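Local coordinates for protein glycerol dehydratase (Clostridium butyricum, PDB 1R9D) that probably dehydrates glycerol to 3-hydroxypropionaldehyde without vitamin B12, as a member of the glycyl radical enzyme family, at residues 391-396 against 717-722; 402-407 against 758-763; 678-683 against 703-708; 721-726 against 734-739. One frame throughout, in Å; residues are numbered along the deposited sequence.

Interaction 1 of 4, residues 391-396 against 717-722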
loop_
_atom_site.group_PDB
_atom_site.type_symbol
_atom_site.label_atom_id
_atom_site.label_comp_id
_atom_site.label_asym_id
_atom_site.label_seq_id
_atom_site.Cartn_x
_atom_site.Cartn_y
_atom_site.Cartn_z
ATOM N N ARG A 391 -35.205 -12.084 36.931
ATOM C CA ARG A 391 -34.099 -11.379 37.566
ATOM C C ARG A 391 -33.727 -10.173 36.711
ATOM O O ARG A 391 -33.398 -9.111 37.233
ATOM C CB ARG A 391 -32.887 -12.301 37.723
ATOM C CG ARG A 391 -31.769 -11.711 38.580
ATOM C CD ARG A 391 -32.257 -11.418 39.999
ATOM N NE ARG A 391 -31.154 -11.094 40.903
ATOM C CZ ARG A 391 -31.311 -10.713 42.168
ATOM N NH1 ARG A 391 -32.529 -10.600 42.686
ATOM N NH2 ARG A 391 -30.249 -10.461 42.924
ATOM N N ALA A 392 -33.776 -10.336 35.392
ATOM C CA ALA A 392 -33.461 -9.229 34.497
ATOM C C ALA A 392 -34.512 -8.140 34.706
ATOM O O ALA A 392 -34.195 -6.947 34.724
ATOM C CB ALA A 392 -33.458 -9.703 33.043
ATOM N N ALA A 393 -35.765 -8.557 34.867
ATOM C CA ALA A 393 -36.856 -7.613 35.094
ATOM C C ALA A 393 -36.622 -6.836 36.389
ATOM O O ALA A 393 -36.917 -5.648 36.456
ATOM C CB ALA A 393 -38.191 -8.350 35.154
ATOM N N GLU A 394 -36.102 -7.509 37.414
ATOM C CA GLU A 394 -35.809 -6.853 38.690
ATOM C C GLU A 394 -34.779 -5.750 38.477
ATOM O O GLU A 394 -34.848 -4.686 39.098
ATOM C CB GLU A 394 -35.227 -7.836 39.711
ATOM C CG GLU A 394 -36.210 -8.728 40.424
ATOM C CD GLU A 394 -35.618 -9.300 41.706
ATOM O OE1 GLU A 394 -35.540 -8.561 42.716
ATOM O OE2 GLU A 394 -35.216 -10.482 41.701
ATOM N N LEU A 395 -33.798 -6.019 37.621
ATOM C CA LEU A 395 -32.767 -5.033 37.332
ATOM C C LEU A 395 -33.389 -3.834 36.627
ATOM O O LEU A 395 -33.089 -2.687 36.950
ATOM C CB LEU A 395 -31.670 -5.639 36.454
ATOM C CG LEU A 395 -30.583 -4.674 35.966
ATOM C CD1 LEU A 395 -29.892 -3.999 37.151
ATOM C CD2 LEU A 395 -29.576 -5.442 35.131
ATOM N N THR A 396 -34.263 -4.098 35.661
ATOM C CA THR A 396 -34.923 -3.011 34.941
ATOM C C THR A 396 -35.666 -2.095 35.918
ATOM O O THR A 396 -35.696 -0.880 35.742
ATOM C CB THR A 396 -35.940 -3.559 33.912
ATOM O OG1 THR A 396 -35.245 -4.292 32.895
ATOM C CG2 THR A 396 -36.712 -2.423 33.269
ATOM N N MET A 717 -43.887 -9.558 36.262
ATOM C CA MET A 717 -44.578 -10.516 35.404
ATOM C C MET A 717 -45.061 -9.827 34.134
ATOM O O MET A 717 -44.976 -10.389 33.041
ATOM C CB MET A 717 -45.782 -11.114 36.139
ATOM C CG MET A 717 -45.427 -11.920 37.378
ATOM S SD MET A 717 -44.729 -13.533 36.987
ATOM C CE MET A 717 -46.165 -14.591 37.297
ATOM N N ASN A 718 -45.578 -8.610 34.285
ATOM C CA ASN A 718 -46.074 -7.855 33.143
ATOM C C ASN A 718 -44.963 -7.454 32.179
ATOM O O ASN A 718 -45.142 -7.537 30.964
ATOM C CB ASN A 718 -46.833 -6.612 33.608
ATOM C CG ASN A 718 -48.195 -6.949 34.188
ATOM O OD1 ASN A 718 -48.812 -7.946 33.806
ATOM N ND2 ASN A 718 -48.681 -6.111 35.096
ATOM N N LEU A 719 -43.821 -7.019 32.708
ATOM C CA LEU A 719 -42.705 -6.640 31.842
ATOM C C LEU A 719 -42.236 -7.881 31.091
ATOM O O LEU A 719 -41.949 -7.829 29.893
ATOM C CB LEU A 719 -41.534 -6.078 32.656
ATOM C CG LEU A 719 -40.366 -5.604 31.775
ATOM C CD1 LEU A 719 -40.743 -4.288 31.113
ATOM C CD2 LEU A 719 -39.102 -5.433 32.605
ATOM N N SER A 720 -42.153 -8.995 31.809
ATOM C CA SER A 720 -41.731 -10.260 31.222
ATOM C C SER A 720 -42.663 -10.666 30.078
ATOM O O SER A 720 -42.213 -11.111 29.021
ATOM C CB SER A 720 -41.723 -11.351 32.294
ATOM O OG SER A 720 -41.621 -12.637 31.708
ATOM N N SER A 721 -43.965 -10.512 30.292
ATOM C CA SER A 721 -44.941 -10.859 29.263
ATOM C C SER A 721 -44.842 -9.915 28.060
ATOM O O SER A 721 -44.986 -10.333 26.906
ATOM C CB SER A 721 -46.354 -10.808 29.849
ATOM O OG SER A 721 -47.312 -11.183 28.876
ATOM N N LEU A 722 -44.603 -8.637 28.337
ATOM C CA LEU A 722 -44.479 -7.634 27.288
ATOM C C LEU A 722 -43.305 -7.973 26.376
ATOM O O LEU A 722 -43.422 -7.928 25.149
ATOM C CB LEU A 722 -44.254 -6.255 27.908
ATOM C CG LEU A 722 -44.186 -5.052 26.964
ATOM C CD1 LEU A 722 -45.583 -4.706 26.471
ATOM C CD2 LEU A 722 -43.582 -3.861 27.698
#

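Interaction 2 of 4, residues 402-407 against 758-763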
loop_
_atom_site.group_PDB
_atom_site.type_symbol
_atom_site.label_atom_id
_atom_site.label_comp_id
_atom_site.label_asym_id
_atom_site.label_seq_id
_atom_site.Cartn_x
_atom_site.Cartn_y
_atom_site.Cartn_z
ATOM N N LEU A 402 -31.033 -0.529 32.347
ATOM C CA LEU A 402 -30.494 -1.857 32.086
ATOM C C LEU A 402 -31.486 -2.931 32.502
ATOM O O LEU A 402 -32.324 -2.704 33.375
ATOM C CB LEU A 402 -29.200 -2.064 32.877
ATOM C CG LEU A 402 -28.109 -1.005 32.747
ATOM C CD1 LEU A 402 -27.030 -1.276 33.795
ATOM C CD2 LEU A 402 -27.525 -1.020 31.340
ATOM N N PRO A 403 -31.418 -4.112 31.868
ATOM C CA PRO A 403 -30.460 -4.417 30.803
ATOM C C PRO A 403 -31.165 -4.284 29.458
ATOM O O PRO A 403 -32.387 -4.144 29.409
ATOM C CB PRO A 403 -30.096 -5.862 31.089
ATOM C CG PRO A 403 -31.439 -6.434 31.471
ATOM C CD PRO A 403 -32.012 -5.356 32.397
ATOM N N ALA A 404 -30.399 -4.310 28.373
ATOM C CA ALA A 404 -30.995 -4.263 27.045
ATOM C C ALA A 404 -31.338 -5.729 26.771
ATOM O O ALA A 404 -30.577 -6.614 27.159
ATOM C CB ALA A 404 -29.982 -3.748 26.029
ATOM N N TYR A 405 -32.483 -5.986 26.131
ATOM C CA TYR A 405 -32.917 -7.353 25.827
ATOM C C TYR A 405 -32.765 -7.644 24.341
ATOM O O TYR A 405 -33.134 -6.815 23.511
ATOM C CB TYR A 405 -34.388 -7.563 26.226
ATOM C CG TYR A 405 -34.671 -7.372 27.704
ATOM C CD1 TYR A 405 -34.772 -6.097 28.257
ATOM C CD2 TYR A 405 -34.819 -8.467 28.550
ATOM C CE1 TYR A 405 -35.013 -5.918 29.623
ATOM C CE2 TYR A 405 -35.059 -8.300 29.920
ATOM C CZ TYR A 405 -35.154 -7.023 30.443
ATOM O OH TYR A 405 -35.396 -6.852 31.790
ATOM N N TYR A 406 -32.224 -8.819 24.016
ATOM C CA TYR A 406 -32.013 -9.221 22.623
ATOM C C TYR A 406 -32.661 -10.556 22.315
ATOM O O TYR A 406 -32.583 -11.494 23.109
ATOM C CB TYR A 406 -30.516 -9.274 22.310
ATOM C CG TYR A 406 -29.867 -7.927 22.466
ATOM C CD1 TYR A 406 -29.391 -7.501 23.707
ATOM C CD2 TYR A 406 -29.790 -7.049 21.392
ATOM C CE1 TYR A 406 -28.860 -6.227 23.869
ATOM C CE2 TYR A 406 -29.259 -5.772 21.542
ATOM C CZ TYR A 406 -28.798 -5.370 22.787
ATOM O OH TYR A 406 -28.286 -4.106 22.944
ATOM N N ASN A 407 -33.274 -10.638 21.135
ATOM C CA ASN A 407 -34.011 -11.825 20.706
ATOM C C ASN A 407 -33.247 -12.847 19.862
ATOM O O ASN A 407 -33.029 -12.642 18.678
ATOM C CB ASN A 407 -35.262 -11.353 19.951
ATOM C CG ASN A 407 -36.221 -12.477 19.633
ATOM O OD1 ASN A 407 -36.100 -13.580 20.162
ATOM N ND2 ASN A 407 -37.201 -12.193 18.777
ATOM N N ILE A 758 -28.550 7.977 36.656
ATOM C CA ILE A 758 -28.278 7.328 35.374
ATOM C C ILE A 758 -29.565 7.221 34.564
ATOM O O ILE A 758 -30.630 6.960 35.122
ATOM C CB ILE A 758 -27.737 5.895 35.559
ATOM C CG1 ILE A 758 -26.530 5.899 36.501
ATOM C CG2 ILE A 758 -27.342 5.309 34.197
ATOM C CD1 ILE A 758 -25.366 6.730 35.999
ATOM N N VAL A 759 -29.461 7.414 33.252
ATOM C CA VAL A 759 -30.625 7.324 32.376
ATOM C C VAL A 759 -30.268 6.627 31.063
ATOM O O VAL A 759 -29.125 6.673 30.610
ATOM C CB VAL A 759 -31.188 8.722 32.041
ATOM C CG1 VAL A 759 -30.174 9.514 31.236
ATOM C CG2 VAL A 759 -32.485 8.592 31.266
ATOM N N ARG A 760 -31.256 5.984 30.457
ATOM C CA ARG A 760 -31.047 5.295 29.191
ATOM C C ARG A 760 -31.243 6.282 28.045
ATOM O O ARG A 760 -32.263 6.973 27.985
ATOM C CB ARG A 760 -32.059 4.158 29.039
ATOM C CG ARG A 760 -31.733 3.190 27.929
ATOM C CD ARG A 760 -30.437 2.475 28.253
ATOM N NE ARG A 760 -30.153 1.406 27.312
ATOM C CZ ARG A 760 -29.115 0.585 27.411
ATOM N NH1 ARG A 760 -28.256 0.712 28.415
ATOM N NH2 ARG A 760 -28.944 -0.370 26.511
ATOM N N VAL A 761 -30.269 6.358 27.145
ATOM C CA VAL A 761 -30.375 7.237 25.992
ATOM C C VAL A 761 -30.892 6.373 24.835
ATOM O O VAL A 761 -32.089 6.375 24.548
ATOM C CB VAL A 761 -29.005 7.870 25.634
ATOM C CG1 VAL A 761 -29.163 8.825 24.463
ATOM C CG2 VAL A 761 -28.450 8.627 26.840
ATOM N N ALA A 762 -30.004 5.617 24.192
ATOM C CA ALA A 762 -30.404 4.735 23.092
ATOM C C ALA A 762 -29.337 3.673 22.858
ATOM O O ALA A 762 -28.371 3.907 22.135
ATOM C CB ALA A 762 -30.629 5.549 21.816
ATOM N N GLY A 763 -29.512 2.503 23.469
ATOM C CA GLY A 763 -28.538 1.439 23.314
ATOM C C GLY A 763 -27.435 1.564 24.351
ATOM O O GLY A 763 -26.517 0.740 24.411
HETATM O O HOH W 1 -27.200 -2.001 24.903
#

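Interaction 3 of 4, residues 678-683 against 703-708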
loop_
_atom_site.group_PDB
_atom_site.type_symbol
_atom_site.label_atom_id
_atom_site.label_comp_id
_atom_site.label_asym_id
_atom_site.label_seq_id
_atom_site.Cartn_x
_atom_site.Cartn_y
_atom_site.Cartn_z
ATOM N N SER A 678 -52.012 4.068 22.444
ATOM C CA SER A 678 -52.832 2.876 22.608
ATOM C C SER A 678 -52.232 1.838 23.551
ATOM O O SER A 678 -52.663 0.685 23.568
ATOM C CB SER A 678 -53.091 2.244 21.235
ATOM O OG SER A 678 -53.589 3.212 20.324
ATOM N N GLY A 679 -51.246 2.246 24.345
ATOM C CA GLY A 679 -50.625 1.310 25.268
ATOM C C GLY A 679 -49.329 0.719 24.732
ATOM O O GLY A 679 -49.088 0.744 23.527
ATOM N N PRO A 680 -48.473 0.166 25.607
ATOM C CA PRO A 680 -47.199 -0.423 25.179
ATOM C C PRO A 680 -47.300 -1.694 24.333
ATOM O O PRO A 680 -46.441 -1.946 23.492
ATOM C CB PRO A 680 -46.469 -0.655 26.500
ATOM C CG PRO A 680 -47.593 -0.932 27.456
ATOM C CD PRO A 680 -48.607 0.121 27.075
ATOM N N THR A 681 -48.338 -2.495 24.551
ATOM C CA THR A 681 -48.494 -3.717 23.768
ATOM C C THR A 681 -48.770 -3.351 22.314
ATOM O O THR A 681 -48.173 -3.918 21.400
ATOM C CB THR A 681 -49.652 -4.592 24.290
ATOM O OG1 THR A 681 -49.354 -5.038 25.619
ATOM C CG2 THR A 681 -49.844 -5.811 23.395
ATOM N N ALA A 682 -49.675 -2.399 22.106
ATOM C CA ALA A 682 -50.008 -1.961 20.755
ATOM C C ALA A 682 -48.756 -1.406 20.086
ATOM O O ALA A 682 -48.521 -1.638 18.903
ATOM C CB ALA A 682 -51.100 -0.900 20.796
ATOM N N ALA A 683 -47.952 -0.668 20.848
ATOM C CA ALA A 683 -46.717 -0.108 20.313
ATOM C C ALA A 683 -45.793 -1.245 19.875
ATOM O O ALA A 683 -45.231 -1.210 18.779
ATOM C CB ALA A 683 -46.030 0.756 21.369
ATOM N N GLN A 703 -38.589 2.082 25.199
ATOM C CA GLN A 703 -39.881 2.258 25.846
ATOM C C GLN A 703 -39.596 2.815 27.238
ATOM O O GLN A 703 -38.582 2.478 27.856
ATOM C CB GLN A 703 -40.682 0.951 25.906
ATOM C CG GLN A 703 -41.528 0.745 24.642
ATOM C CD GLN A 703 -42.691 -0.217 24.837
ATOM O OE1 GLN A 703 -43.699 -0.143 24.130
ATOM N NE2 GLN A 703 -42.553 -1.125 25.784
ATOM N N LYS A 704 -40.464 3.710 27.702
ATOM C CA LYS A 704 -40.298 4.340 29.005
ATOM C C LYS A 704 -41.537 4.112 29.856
ATOM O O LYS A 704 -42.654 4.385 29.419
ATOM C CB LYS A 704 -40.054 5.844 28.836
ATOM C CG LYS A 704 -39.821 6.584 30.150
ATOM C CD LYS A 704 -39.386 8.026 29.922
ATOM C CE LYS A 704 -40.487 8.857 29.294
ATOM N NZ LYS A 704 -40.095 10.289 29.156
ATOM N N PHE A 705 -41.333 3.615 31.070
ATOM C CA PHE A 705 -42.445 3.343 31.971
ATOM C C PHE A 705 -42.466 4.179 33.236
ATOM O O PHE A 705 -41.420 4.540 33.784
ATOM C CB PHE A 705 -42.450 1.873 32.396
ATOM C CG PHE A 705 -43.033 0.949 31.375
ATOM C CD1 PHE A 705 -42.216 0.283 30.470
ATOM C CD2 PHE A 705 -44.410 0.768 31.299
ATOM C CE1 PHE A 705 -42.765 -0.557 29.496
ATOM C CE2 PHE A 705 -44.968 -0.062 30.333
ATOM C CZ PHE A 705 -44.143 -0.728 29.429
ATOM N N HIS A 706 -43.675 4.481 33.698
ATOM C CA HIS A 706 -43.836 5.207 34.941
ATOM C C HIS A 706 -43.458 4.135 35.961
ATOM O O HIS A 706 -43.806 2.969 35.794
ATOM C CB HIS A 706 -45.297 5.641 35.108
ATOM C CG HIS A 706 -45.565 6.393 36.373
ATOM N ND1 HIS A 706 -45.829 5.763 37.569
ATOM C CD2 HIS A 706 -45.580 7.721 36.635
ATOM C CE1 HIS A 706 -45.996 6.670 38.514
ATOM N NE2 HIS A 706 -45.849 7.867 37.975
ATOM N N PRO A 707 -42.721 4.504 37.016
ATOM C CA PRO A 707 -42.311 3.533 38.038
ATOM C C PRO A 707 -43.394 2.607 38.600
ATOM O O PRO A 707 -43.110 1.467 38.968
ATOM C CB PRO A 707 -41.680 4.418 39.109
ATOM C CG PRO A 707 -41.033 5.482 38.287
ATOM C CD PRO A 707 -42.117 5.823 37.279
ATOM N N SER A 708 -44.631 3.087 38.667
ATOM C CA SER A 708 -45.719 2.273 39.196
ATOM C C SER A 708 -45.964 1.001 38.382
ATOM O O SER A 708 -46.433 -0.003 38.916
ATOM C CB SER A 708 -47.010 3.097 39.260
ATOM O OG SER A 708 -47.418 3.513 37.966
#

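Interaction 4 of 4, residues 721-726 against 734-739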
loop_
_atom_site.group_PDB
_atom_site.type_symbol
_atom_site.label_atom_id
_atom_site.label_comp_id
_atom_site.label_asym_id
_atom_site.label_seq_id
_atom_site.Cartn_x
_atom_site.Cartn_y
_atom_site.Cartn_z
ATOM N N SER A 721 -43.965 -10.512 30.292
ATOM C CA SER A 721 -44.941 -10.859 29.263
ATOM C C SER A 721 -44.842 -9.915 28.060
ATOM O O SER A 721 -44.986 -10.333 26.906
ATOM C CB SER A 721 -46.354 -10.808 29.849
ATOM O OG SER A 721 -47.312 -11.183 28.876
ATOM N N LEU A 722 -44.603 -8.637 28.337
ATOM C CA LEU A 722 -44.479 -7.634 27.288
ATOM C C LEU A 722 -43.305 -7.973 26.376
ATOM O O LEU A 722 -43.422 -7.928 25.149
ATOM C CB LEU A 722 -44.254 -6.255 27.908
ATOM C CG LEU A 722 -44.186 -5.052 26.964
ATOM C CD1 LEU A 722 -45.583 -4.706 26.471
ATOM C CD2 LEU A 722 -43.582 -3.861 27.698
ATOM N N ILE A 723 -42.172 -8.317 26.980
ATOM C CA ILE A 723 -40.976 -8.653 26.222
ATOM C C ILE A 723 -41.180 -9.913 25.384
ATOM O O ILE A 723 -40.887 -9.928 24.189
ATOM C CB ILE A 723 -39.760 -8.846 27.165
ATOM C CG1 ILE A 723 -39.420 -7.510 27.843
ATOM C CG2 ILE A 723 -38.567 -9.383 26.384
ATOM C CD1 ILE A 723 -38.440 -7.631 29.018
ATOM N N ARG A 724 -41.688 -10.967 26.005
ATOM C CA ARG A 724 -41.904 -12.212 25.279
ATOM C C ARG A 724 -42.848 -12.063 24.093
ATOM O O ARG A 724 -42.632 -12.672 23.047
ATOM C CB ARG A 724 -42.416 -13.295 26.229
ATOM C CG ARG A 724 -41.325 -13.858 27.125
ATOM C CD ARG A 724 -41.890 -14.796 28.164
ATOM N NE ARG A 724 -40.838 -15.513 28.883
ATOM C CZ ARG A 724 -41.030 -16.149 30.035
ATOM N NH1 ARG A 724 -42.232 -16.149 30.597
ATOM N NH2 ARG A 724 -40.027 -16.787 30.625
ATOM N N SER A 725 -43.888 -11.251 24.243
ATOM C CA SER A 725 -44.840 -11.062 23.154
ATOM C C SER A 725 -44.192 -10.338 21.980
ATOM O O SER A 725 -44.435 -10.675 20.821
ATOM C CB SER A 725 -46.060 -10.270 23.628
ATOM O OG SER A 725 -46.931 -10.012 22.536
ATOM N N TYR A 726 -43.373 -9.334 22.276
ATOM C CA TYR A 726 -42.699 -8.590 21.221
ATOM C C TYR A 726 -41.713 -9.507 20.487
ATOM O O TYR A 726 -41.636 -9.500 19.255
ATOM C CB TYR A 726 -41.969 -7.375 21.812
ATOM C CG TYR A 726 -41.135 -6.596 20.816
ATOM C CD1 TYR A 726 -41.713 -6.024 19.676
ATOM C CD2 TYR A 726 -39.761 -6.438 21.009
ATOM C CE1 TYR A 726 -40.942 -5.318 18.756
ATOM C CE2 TYR A 726 -38.984 -5.738 20.098
ATOM C CZ TYR A 726 -39.576 -5.182 18.972
ATOM O OH TYR A 726 -38.787 -4.528 18.054
ATOM N N VAL A 734 -35.271 -4.632 22.736
ATOM C CA VAL A 734 -36.086 -3.691 23.487
ATOM C C VAL A 734 -35.373 -3.385 24.809
ATOM O O VAL A 734 -34.652 -4.226 25.347
ATOM C CB VAL A 734 -37.526 -4.238 23.734
ATOM C CG1 VAL A 734 -37.500 -5.406 24.706
ATOM C CG2 VAL A 734 -38.431 -3.109 24.238
ATOM N N GLN A 735 -35.546 -2.166 25.308
ATOM C CA GLN A 735 -34.920 -1.762 26.564
ATOM C C GLN A 735 -35.849 -0.744 27.208
ATOM O O GLN A 735 -36.639 -0.106 26.510
ATOM C CB GLN A 735 -33.548 -1.154 26.291
ATOM C CG GLN A 735 -33.588 0.075 25.414
ATOM C CD GLN A 735 -32.223 0.461 24.897
ATOM O OE1 GLN A 735 -32.023 1.583 24.423
ATOM N NE2 GLN A 735 -31.276 -0.470 24.964
ATOM N N PHE A 736 -35.748 -0.572 28.524
ATOM C CA PHE A 736 -36.659 0.330 29.219
ATOM C C PHE A 736 -36.092 1.322 30.221
ATOM O O PHE A 736 -35.186 1.004 30.989
ATOM C CB PHE A 736 -37.717 -0.478 29.980
ATOM C CG PHE A 736 -38.302 -1.617 29.200
ATOM C CD1 PHE A 736 -37.654 -2.847 29.144
ATOM C CD2 PHE A 736 -39.499 -1.459 28.512
ATOM C CE1 PHE A 736 -38.191 -3.906 28.410
ATOM C CE2 PHE A 736 -40.044 -2.508 27.775
ATOM C CZ PHE A 736 -39.390 -3.734 27.723
ATOM N N ASN A 737 -36.667 2.519 30.212
ATOM C CA ASN A 737 -36.324 3.549 31.178
ATOM C C ASN A 737 -37.476 3.416 32.174
ATOM O O ASN A 737 -38.628 3.214 31.777
ATOM C CB ASN A 737 -36.359 4.948 30.558
ATOM C CG ASN A 737 -34.973 5.538 30.352
ATOM O OD1 ASN A 737 -34.086 5.389 31.197
ATOM N ND2 ASN A 737 -34.789 6.232 29.237
ATOM N N VAL A 738 -37.164 3.487 33.459
ATOM C CA VAL A 738 -38.180 3.398 34.500
ATOM C C VAL A 738 -37.772 4.442 35.523
ATOM O O VAL A 738 -37.041 4.144 36.467
ATOM C CB VAL A 738 -38.194 2.011 35.178
ATOM C CG1 VAL A 738 -39.302 1.953 36.225
ATOM C CG2 VAL A 738 -38.403 0.922 34.138
ATOM N N ILE A 739 -38.234 5.668 35.324
ATOM C CA ILE A 739 -37.874 6.749 36.226
ATOM C C ILE A 739 -38.981 7.779 36.393
ATOM O O ILE A 739 -39.854 7.931 35.533
ATOM C CB ILE A 739 -36.599 7.464 35.723
ATOM C CG1 ILE A 739 -36.067 8.410 36.801
ATOM C CG2 ILE A 739 -36.907 8.224 34.436
ATOM C CD1 ILE A 739 -34.753 9.059 36.441
#

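Interaction 1 of 4, residues 391-396 against 717-722
Ala393 and Leu719 are the nearest pair where the helical segments 391-396 and 717-722 pass each other, 6.8 Å from Ala393 CA to Leu719 CA. So close an approach is consistent with the small alanine side chain at this point, and no hydrogen bond crosses between the two segments. The contact is small and buried, and it rests on one methyl group. Leu719 has CG anti to the backbone N (chi1 -177°), which carries the branch toward the other helix. Leu719 CD2 lands on two residues one turn apart, 4.0 Å from Ala393 CB and 3.9 Å from Thr396 CG2. Thr396 and Leu719 reach for each other tip to tip, methyl against methyl. The chi1 of Thr396, -65°, turns CG2 toward the leucine and sets OG1 beside its own backbone N. OG1 is hydrogen-bonded to Tyr405 OH, so the threonine presents carbon to the neighbouring helix and oxygen to the strand that follows. This is helix-helix packing through apolar groups, between two helices that lie on the same mixed sheet: 386-397 belongs to the pyruvate formate lyase-like part of the sequence and 712-728 to the glycine radical part. Away from Leu719, Arg391 and Glu394 form a salt bridge and both bond to the backbone of Gly5. Leu395 packs on helix 357-369, while Leu722 meets helix 680-687. Thr396 and Leu719 both rest on Phe736, placing this helix pair over strand 733-738.

Interaction 2 of 4, residues 402-407 against 758-763
Leu402 and Ala404 meet the Arg760 guanidinium in a buried contact of apolar carbon with a charged group, where strand 404-407 of the mixed sheet approaches the loop leading to Gly763. Leu402 CD2 lies 3.5 Å from Arg760 NH1, and the two side chains cross at about a right angle. Ala404 CB points at the same group and stops 3.6 Å from Arg760 NH2. The arginine chain bends at chi2 (65°), and Gly763 C lies over one guanidinium face, offset toward the rim. NH1 is held by a hydrogen bond to Ser765 OG, across the short hairpin of strands 758-760 and 765-767. A single water joins the segments: it donates to Gly763 O at 2.9 Å and to Tyr406 OH at 3.1 Å, and accepts a weak bond from Arg760 NH2. Tyr406 OH is also hydrogen-bonded to Cys433 O. The Arg760 side chain is about 11 Å from a bound glycerol. Gly763 is predicted to carry the glycyl radical; the modification is not present in this structure. The setting is as in other glycyl radical enzymes, where a glycine loop and a cysteine loop meet within a barrel of strands and helices.

Interaction 3 of 4, residues 678-683 against 703-708
Pro680, in the first turn of helix 680-687, faces Gln703 on strand 702-705, with 7.8 Å from Pro680 CA to Gln703 CA and the side chains of both filling the gap. Pro680 CB comes 3.7 Å from Phe705 CZ, and Pro680 CG is 4.0 Å from Phe705 CZ. The proline and the phenylalanine cross at about a right angle. Phe705 has CG anti to the carbonyl carbon (chi1 -80°), and although its CB points across, not at, the helix, the ring still brings CZ up to the proline. The CB of Gln703 is directed toward the helix and the chain runs extended beyond CG, so its amide end lies against Pro680 and the Ala683 methyl one turn later. Which way round that amide sits is uncertain. Strand 702-705 is the first strand of a beta-alpha-beta unit with helix 712-728 and strand 733-738, in the glycine radical family region. It is an outermost strand of the mixed sheet within this chain and runs parallel to 733-738. Gly679, at the N-cap position of helix 680-687, has a positive phi of 98°, a conformation suited to glycine. Gly679 O accepts the N-H of Ala683 at 3.2 Å. Lys704, between Gln703 and Phe705, turns to the opposite side of the strand, where its NZ is hydrogen-bonded to Ile779 O and Arg782 O. Gln703 and Phe705 project to the side that carries helices 680-687 and 712-728, and Leu722 of the latter touches both.

Interaction 4 of 4, residues 721-726 against 734-739
Phe736 pushes its ring end-on into a groove between Leu722 and Ile723 of helix 712-728. Ile723 CG1 meets the rim near the ring plane, 3.8 Å from Phe736 CZ, and its CD1 continues along the same rim to CE1. Leu722 takes the neighbouring corner, with CD2 3.8 Å from Phe736 CE2. One turn of helix on, Val734 is the second bump: it rises between Ile723 and Tyr726. Its CG1 lies 4.2 Å from Ile723 CG1, and its CB the same distance from Tyr726 CD2. Val734 and the tyrosine slide past one another in opposite directions, so the valine lies alongside the ring. The helix and strand 733-738 are successive elements of a beta-alpha-beta unit, strand 702-705, helix 712-728, strand 733-738. In keeping with this, their local axes run nearly antiparallel at 153°, 10.3 Å apart at closest. The alternation of the strand puts Val734 and Phe736 on the helix side, while Gln735 points to the other face of the sheet. The Tyr726 ring, with CG anti to the backbone N (chi1 175°), extends past Val734 to meet the Phe701 ring, and Cys684 and Val687 of helix 680-687 pack against it too.

From the N terminus, helix 386-397 and strand 404-407 come first, opening interactions 1 and 2 in turn. Interaction 1 closes a loop of more than 300 residues on helix 712-728; interaction 2 closes later, at 758-763, so the two loops cross. Interaction 3, a short closure from 678-683 to 703-708, nests inside both. Interaction 4 follows it in series, starting on the part of helix 712-728 where interaction 1 ends, and nests inside interaction 2. Interactions 1, 3 and 4 bind the outer helices to one another and to strands 702-705 and 733-738. Through its neighbouring strand 404-407, interaction 2 carries the same sheet to the glycine loop.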